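Local coordinates for protein mirolysin (Tannerella forsythia, PDB 6R7V) that probably cleaves peptide bonds as a zinc-dependent metallopeptidase of the pappalysin family, here captured as its latent zymogen with a cysteine on the metal, at residues A[207-210]-A[211-215]; A[60-64]-A[65-69]; A[157-160]-A[161-165]. The protein carries 1 engineered substitution. One frame throughout, in Å; residues are numbered along the deposited sequence.

Contact 1 (A[207-210]-A[211-215]); sequences HAVG and HWLDL. Engineered in segment 207-210: Ala208 (natural residue Glu). With ZN (zinc ion), chain D.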
loop_
_atom_site.group_PDB
_atom_site.type_symbol
_atom_site.label_atom_id
_atom_site.label_comp_id
_atom_site.label_asym_id
_atom_site.label_seq_id
_atom_site.Cartn_x
_atom_site.Cartn_y
_atom_site.Cartn_z
ATOM N N HIS A 207 4.095 -0.013 1.919
ATOM C CA HIS A 207 4.195 0.703 0.651
ATOM C C HIS A 207 2.950 0.422 -0.232
ATOM O O HIS A 207 2.364 1.363 -0.789
ATOM C CB HIS A 207 5.489 0.223 -0.016
ATOM C CG HIS A 207 5.736 0.731 -1.396
ATOM N ND1 HIS A 207 6.692 1.698 -1.646
ATOM C CD2 HIS A 207 5.187 0.335 -2.570
ATOM C CE1 HIS A 207 6.689 1.864 -2.957
ATOM N NE2 HIS A 207 5.777 1.077 -3.548
ATOM N N ALA A 208 2.560 -0.863 -0.366
ATOM C CA ALA A 208 1.413 -1.230 -1.217
ATOM C C ALA A 208 0.136 -0.649 -0.671
ATOM O O ALA A 208 -0.705 -0.182 -1.447
ATOM C CB ALA A 208 1.284 -2.740 -1.304
ATOM N N VAL A 209 -0.057 -0.712 0.656
ATOM C CA VAL A 209 -1.276 -0.147 1.266
ATOM C C VAL A 209 -1.281 1.386 1.030
ATOM O O VAL A 209 -2.355 1.953 0.788
ATOM C CB VAL A 209 -1.413 -0.557 2.767
ATOM C CG1 VAL A 209 -2.547 0.187 3.468
ATOM C CG2 VAL A 209 -1.609 -2.064 2.891
ATOM N N GLY A 210 -0.098 2.027 1.028
ATOM C CA GLY A 210 -0.027 3.441 0.676
ATOM C C GLY A 210 -0.628 3.667 -0.704
ATOM O O GLY A 210 -1.424 4.580 -0.873
ATOM N N HIS A 211 -0.279 2.828 -1.726
ATOM C CA HIS A 211 -0.936 2.972 -3.057
ATOM C C HIS A 211 -2.452 2.723 -3.006
ATOM O O HIS A 211 -3.211 3.436 -3.667
ATOM C CB HIS A 211 -0.352 1.989 -4.062
ATOM C CG HIS A 211 1.094 2.192 -4.436
ATOM N ND1 HIS A 211 1.562 3.391 -4.954
ATOM C CD2 HIS A 211 2.092 1.285 -4.486
ATOM C CE1 HIS A 211 2.831 3.173 -5.294
ATOM N NE2 HIS A 211 3.181 1.927 -5.055
ATOM N N TRP A 212 -2.884 1.710 -2.245
ATOM C CA TRP A 212 -4.327 1.447 -2.114
ATOM C C TRP A 212 -5.058 2.658 -1.477
ATOM O O TRP A 212 -6.272 2.841 -1.697
ATOM C CB TRP A 212 -4.460 0.170 -1.277
ATOM C CG TRP A 212 -5.860 -0.287 -1.038
ATOM C CD1 TRP A 212 -6.683 -0.933 -1.920
ATOM C CD2 TRP A 212 -6.573 -0.182 0.186
ATOM N NE1 TRP A 212 -7.888 -1.199 -1.321
ATOM C CE2 TRP A 212 -7.867 -0.709 -0.035
ATOM C CE3 TRP A 212 -6.261 0.351 1.440
ATOM C CZ2 TRP A 212 -8.833 -0.768 0.983
ATOM C CZ3 TRP A 212 -7.215 0.305 2.440
ATOM C CH2 TRP A 212 -8.499 -0.215 2.198
ATOM N N LEU A 213 -4.301 3.499 -0.714
ATOM C CA LEU A 213 -4.769 4.721 -0.105
ATOM C C LEU A 213 -4.324 5.971 -0.900
ATOM O O LEU A 213 -4.243 7.089 -0.368
ATOM C CB LEU A 213 -4.357 4.798 1.366
ATOM C CG LEU A 213 -5.011 3.732 2.261
ATOM C CD1 LEU A 213 -4.447 3.786 3.652
ATOM C CD2 LEU A 213 -6.570 3.866 2.264
ATOM N N ASP A 214 -4.120 5.784 -2.201
ATOM C CA ASP A 214 -3.967 6.846 -3.205
ATOM C C ASP A 214 -2.570 7.454 -3.313
ATOM O O ASP A 214 -2.391 8.429 -4.074
ATOM C CB ASP A 214 -5.006 7.989 -2.979
ATOM C CG ASP A 214 -5.627 8.501 -4.246
ATOM O OD1 ASP A 214 -5.594 7.779 -5.236
ATOM O OD2 ASP A 214 -6.129 9.652 -4.241
ATOM N N LEU A 215 -1.577 6.913 -2.619
ATOM C CA LEU A 215 -0.239 7.493 -2.740
ATOM C C LEU A 215 0.496 6.965 -3.945
ATOM O O LEU A 215 0.337 5.783 -4.320
ATOM C CB LEU A 215 0.608 7.201 -1.493
ATOM C CG LEU A 215 0.046 7.697 -0.168
ATOM C CD1 LEU A 215 1.046 7.454 0.942
ATOM C CD2 LEU A 215 -0.352 9.181 -0.230
HETATM ZN ZN ZN D . 4.992 1.056 -5.410
#

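Contact 2 (A[60-64]-A[65-69]); sequences QNISD and AQIIS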
loop_
_atom_site.group_PDB
_atom_site.type_symbol
_atom_site.label_atom_id
_atom_site.label_comp_id
_atom_site.label_asym_id
_atom_site.label_seq_id
_atom_site.Cartn_x
_atom_site.Cartn_y
_atom_site.Cartn_z
ATOM N N GLN A 60 5.208 -21.450 0.752
ATOM C CA GLN A 60 4.244 -20.400 0.450
ATOM C C GLN A 60 3.089 -20.345 1.455
ATOM O O GLN A 60 2.376 -19.333 1.559
ATOM C CB GLN A 60 3.695 -20.600 -0.963
ATOM C CG GLN A 60 4.746 -20.301 -2.012
ATOM C CD GLN A 60 4.398 -20.806 -3.375
ATOM O OE1 GLN A 60 3.234 -21.079 -3.685
ATOM N NE2 GLN A 60 5.391 -20.899 -4.252
ATOM N N ASN A 61 2.915 -21.418 2.219
ATOM C CA ASN A 61 1.856 -21.497 3.226
ATOM C C ASN A 61 2.374 -20.909 4.528
ATOM O O ASN A 61 2.646 -21.620 5.485
ATOM C CB ASN A 61 1.463 -22.959 3.386
ATOM C CG ASN A 61 0.152 -23.180 4.063
ATOM O OD1 ASN A 61 -0.619 -22.251 4.334
ATOM N ND2 ASN A 61 -0.125 -24.453 4.359
ATOM N N ILE A 62 2.506 -19.582 4.566
ATOM C CA ILE A 62 3.131 -18.877 5.685
ATOM C C ILE A 62 2.286 -18.930 6.963
ATOM O O ILE A 62 1.068 -19.017 6.907
ATOM C CB ILE A 62 3.511 -17.422 5.301
ATOM C CG1 ILE A 62 2.255 -16.589 4.954
ATOM C CG2 ILE A 62 4.525 -17.450 4.135
ATOM C CD1 ILE A 62 2.527 -15.053 4.989
ATOM N N SER A 63 2.954 -18.827 8.113
ATOM C CA SER A 63 2.341 -19.002 9.426
ATOM C C SER A 63 1.375 -17.881 9.819
ATOM O O SER A 63 1.469 -16.736 9.343
ATOM C CB SER A 63 3.415 -19.146 10.500
ATOM O OG SER A 63 4.043 -17.904 10.792
ATOM N N ASP A 64 0.436 -18.213 10.713
ATOM C CA ASP A 64 -0.491 -17.225 11.244
ATOM C C ASP A 64 0.314 -16.115 11.956
ATOM O O ASP A 64 -0.001 -14.928 11.795
ATOM C CB ASP A 64 -1.459 -17.874 12.250
ATOM C CG ASP A 64 -2.601 -18.702 11.689
ATOM O OD1 ASP A 64 -3.407 -19.207 12.493
ATOM O OD2 ASP A 64 -2.694 -18.834 10.439
ATOM N N ALA A 65 1.381 -16.506 12.723
ATOM C CA ALA A 65 2.252 -15.553 13.435
ATOM C C ALA A 65 2.908 -14.608 12.435
ATOM O O ALA A 65 3.016 -13.421 12.730
ATOM C CB ALA A 65 3.315 -16.280 14.262
ATOM N N GLN A 66 3.288 -15.099 11.248
ATOM C CA GLN A 66 3.893 -14.267 10.202
ATOM C C GLN A 66 2.885 -13.197 9.738
ATOM O O GLN A 66 3.205 -12.013 9.592
ATOM C CB GLN A 66 4.367 -15.126 9.029
ATOM C CG GLN A 66 5.393 -14.443 8.127
ATOM C CD GLN A 66 6.696 -14.115 8.828
ATOM O OE1 GLN A 66 7.159 -14.843 9.719
ATOM N NE2 GLN A 66 7.329 -13.039 8.405
ATOM N N ILE A 67 1.625 -13.604 9.560
ATOM C CA ILE A 67 0.565 -12.709 9.112
ATOM C C ILE A 67 0.222 -11.663 10.190
ATOM O O ILE A 67 0.094 -10.458 9.900
ATOM C CB ILE A 67 -0.663 -13.517 8.719
ATOM C CG1 ILE A 67 -0.347 -14.349 7.464
ATOM C CG2 ILE A 67 -1.872 -12.592 8.534
ATOM C CD1 ILE A 67 -1.377 -15.435 7.224
ATOM N N ILE A 68 0.117 -12.127 11.457
ATOM C CA ILE A 68 -0.167 -11.201 12.559
ATOM C C ILE A 68 0.970 -10.164 12.675
ATOM O O ILE A 68 0.700 -8.983 12.926
ATOM C CB ILE A 68 -0.326 -12.054 13.837
ATOM C CG1 ILE A 68 -1.660 -12.842 13.762
ATOM C CG2 ILE A 68 -0.208 -11.213 15.153
ATOM C CD1 ILE A 68 -1.769 -13.965 14.778
ATOM N N SER A 69 2.223 -10.589 12.452
ATOM C CA SER A 69 3.322 -9.630 12.507
ATOM C C SER A 69 3.162 -8.576 11.408
ATOM O O SER A 69 3.504 -7.420 11.654
ATOM C CB SER A 69 4.682 -10.306 12.403
ATOM O OG SER A 69 5.048 -10.683 11.090
HETATM O O HOH W 1 7.050 -17.684 10.243
#

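Contact 3 (A[157-160]-A[161-165]); sequences CNLG and DDLLG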
loop_
_atom_site.group_PDB
_atom_site.type_symbol
_atom_site.label_atom_id
_atom_site.label_comp_id
_atom_site.label_asym_id
_atom_site.label_seq_id
_atom_site.Cartn_x
_atom_site.Cartn_y
_atom_site.Cartn_z
ATOM N N CYS A 157 1.135 -14.509 -2.141
ATOM C CA CYS A 157 1.366 -15.575 -3.093
ATOM C C CYS A 157 2.779 -15.493 -3.660
ATOM O O CYS A 157 3.517 -14.534 -3.361
ATOM C CB CYS A 157 0.339 -15.469 -4.221
ATOM S SG CYS A 157 0.564 -14.012 -5.273
ATOM N N ASN A 158 3.100 -16.431 -4.551
ATOM C CA ASN A 158 4.366 -16.368 -5.271
ATOM C C ASN A 158 4.218 -15.460 -6.499
ATOM O O ASN A 158 3.534 -15.832 -7.445
ATOM C CB ASN A 158 4.800 -17.747 -5.698
ATOM C CG ASN A 158 6.098 -17.716 -6.450
ATOM O OD1 ASN A 158 6.956 -16.866 -6.177
ATOM N ND2 ASN A 158 6.260 -18.634 -7.414
ATOM N N LEU A 159 4.853 -14.263 -6.475
ATOM C CA LEU A 159 4.861 -13.331 -7.602
ATOM C C LEU A 159 6.132 -13.487 -8.446
ATOM O O LEU A 159 6.314 -12.753 -9.412
ATOM C CB LEU A 159 4.723 -11.890 -7.107
ATOM C CG LEU A 159 3.381 -11.541 -6.480
ATOM C CD1 LEU A 159 3.409 -10.126 -5.935
ATOM C CD2 LEU A 159 2.237 -11.702 -7.506
ATOM N N GLY A 160 6.981 -14.443 -8.095
ATOM C CA GLY A 160 8.176 -14.764 -8.877
ATOM C C GLY A 160 9.468 -14.199 -8.338
ATOM O O GLY A 160 9.516 -13.719 -7.206
ATOM N N ASP A 161 10.522 -14.224 -9.157
ATOM C CA ASP A 161 11.862 -13.793 -8.757
ATOM C C ASP A 161 12.027 -12.287 -8.690
ATOM O O ASP A 161 12.958 -11.810 -8.037
ATOM C CB ASP A 161 12.904 -14.341 -9.747
ATOM C CG ASP A 161 13.088 -15.851 -9.760
ATOM O OD1 ASP A 161 13.904 -16.342 -10.574
ATOM O OD2 ASP A 161 12.421 -16.542 -8.955
ATOM N N ASP A 162 11.174 -11.542 -9.395
ATOM C CA ASP A 162 11.328 -10.106 -9.500
ATOM C C ASP A 162 10.373 -9.302 -8.592
ATOM O O ASP A 162 10.847 -8.653 -7.664
ATOM C CB ASP A 162 11.176 -9.683 -10.982
ATOM C CG ASP A 162 12.075 -10.453 -11.945
ATOM O OD1 ASP A 162 13.242 -10.728 -11.582
ATOM O OD2 ASP A 162 11.612 -10.778 -13.062
ATOM N N LEU A 163 9.058 -9.372 -8.841
ATOM C CA LEU A 163 7.999 -8.562 -8.238
ATOM C C LEU A 163 7.766 -8.789 -6.721
ATOM O O LEU A 163 7.515 -9.913 -6.288
ATOM C CB LEU A 163 6.706 -8.826 -9.014
ATOM C CG LEU A 163 5.503 -7.929 -8.722
ATOM C CD1 LEU A 163 5.803 -6.481 -9.050
ATOM C CD2 LEU A 163 4.305 -8.377 -9.541
ATOM N N LEU A 164 7.793 -7.703 -5.935
ATOM C CA LEU A 164 7.552 -7.795 -4.486
ATOM C C LEU A 164 6.081 -7.627 -4.127
ATOM O O LEU A 164 5.634 -8.169 -3.108
ATOM C CB LEU A 164 8.357 -6.738 -3.699
ATOM C CG LEU A 164 9.893 -6.771 -3.804
ATOM C CD1 LEU A 164 10.490 -5.744 -2.889
ATOM C CD2 LEU A 164 10.464 -8.124 -3.481
ATOM N N GLY A 165 5.359 -6.823 -4.895
ATOM C CA GLY A 165 3.963 -6.567 -4.581
ATOM C C GLY A 165 3.348 -5.589 -5.549
ATOM O O GLY A 165 4.065 -4.955 -6.344
HETATM O O HOH W 2 8.488 -11.797 -10.735
HETATM O O HOH W 3 10.510 -11.114 -5.839
#

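Contact 1 (A[207-210]-A[211-215])
The first two histidines of the metzincin zinc-binding motif, HExxHxxGxxH in its common form and with Asp214 at the glycine position here, face the metal from one turn of helix 203-212. His207 NE2 and His211 NE2 each bind the zinc ion at 2.0 Å. The two NE2 atoms lie 3.1 Å apart because they share the metal. The imidazole planes are nearly perpendicular, at 86°. His207 carries CG anti to its backbone N (chi1 174°), while His211 has CG beside its own N (chi1 -65°); these different torsions bring both rings to one ion. On the side away from the zinc, each ring is also held at ND1. His207 ND1 bonds to Tyr266 O, and His211 ND1 donates to Leu215 O at 2.8 Å. These bonds limit rotation of the rings. Ala208 between them is an engineered replacement of the motif glutamate. His217 and the propeptide residue Cys6 complete the zinc site, the cysteine-switch arrangement of the latent enzyme.

The helix ends in a Schellman motif. Asp214, with positive phi, is its C-prime residue. Leu215 N reaches back to Gly210 O at 2.9 Å, from above the carbonyl plane, and Asp214 N bonds to His211 O. Val209 CG1 and Leu213 CD1 lie side by side at 4.1 Å.

Asp214 OD2 forms a salt bridge with Arg285 of helix 280-288, where Leu213 and Leu215 also pack. Val209 and Leu213 touch strand 101-105. Ala208 and Trp212 rest on strand 182-185, so the end of the helix is enclosed between sheet and helix.

Contact 2 (A[60-64]-A[65-69])
Ser63 is the N-cap of helix 64-77, and polar bonds from its side chain and backbone start the first turn. Ser63 OG accepts from Gln66 N at 2.9 Å. The hydroxyl sits between the backbone N and the carbonyl carbon (chi1 74°), which points it at the amide of the first turn. OG also lies 3.3 Å from Gln66 CB. The backbone continues the pattern: Ile67 N bonds to Ser63 O at 3.1 Å, and Ile68 N bonds to Asp64 O at 2.8 Å.

A water extends the cap. It bonds to Ser63 OG and donates to Gln66 OE1 at 2.9 Å. The Gln66 chain bends at chi2, and its amide is fixed further by the backbone of the 189-194 loop: OE1 accepts from Ser194 N, and NE2 donates to Phe189 O and Asp192 O.

The apolar contact lies beside the cap. Ile62 CD1 meets Ile67 CG1 at 3.9 Å, and the two side chains cross at about a right angle. Two carbons touch carbonyl oxygens instead: Ile67 CG1 lies 3.5 Å from Ser63 O, and Ile68 CG1 lies 3.3 Å from Asp64 O.

Asp64 OD2 forms a salt bridge with Arg120 of strand 118-122, and Arg120 also donates to Ile62 O. Ile67 packs on Val51 and Val53 of strand 45-55 and on Ile118 of strand 118-122, which seats the start of the helix on the mixed sheet.

Contact 3 (A[157-160]-A[161-165])
Leu159 and Leu163 meet inside the loop that joins strand 152-157 to strand 165-167. The loop opens with an Asx turn, Asn158 to Gly160, and Leu159 is its middle residue. In that turn Asn158 OD1 accepts from Gly160 N at 3.1 Å, with the N-H approaching from above the carbonyl plane of the side chain. Leu159 points its side chain across the loop. Its CB lies 3.5 Å from Leu163 O and close to Leu163 CB. CG stands beside the backbone N (chi1 -67°), and the chain runs on extended. This carries CD1 to the far limb of the loop. There CD1 meets Leu163 CD2 at 4.1 Å and Gly165 CA at 3.8 Å, so the tip rests partly on a side chain and partly on bare backbone. Leu159 also touches Val183 and His185 of strand 182-185, which antiparallel strand 165-167 joins.

Gly160 turns the chain with positive phi (101°). Asp161 follows and places its CB by the Gly160 carbonyl carbon. From outside the loop, Thr5 OG1 of the N-terminal segment bonds to Asp162 O, and Gly165 makes a backbone bond with Gly7. These ties set the loop against the segment that carries the zinc-binding Cys6.

Waters link the two limbs. One donates to Gly160 O and, weakly, to Leu163 O. Another donates to Leu159 O at 2.7 Å and accepts from Asp162 N at 3.0 Å.

Contact 1 is the buried core site, about 3 Å from the centre of the chain. Contacts 2 and 3 are partly buried and lie farther out, with centres about 18 and 15 Å from it. Contact 1 closes a helix at its C-terminal end and binds metal; contact 2 opens another helix with a serine cap; contact 3 is a loop bridged by water. Strand 182-185 is touched by both contact 1 and contact 3, and each is tied to the N-terminal segment around Cys6. Contacts 2 and 3 meet directly, with Gln60 NE2 3.5 Å from Asn158 CB. Contact 1 touches neither of the others.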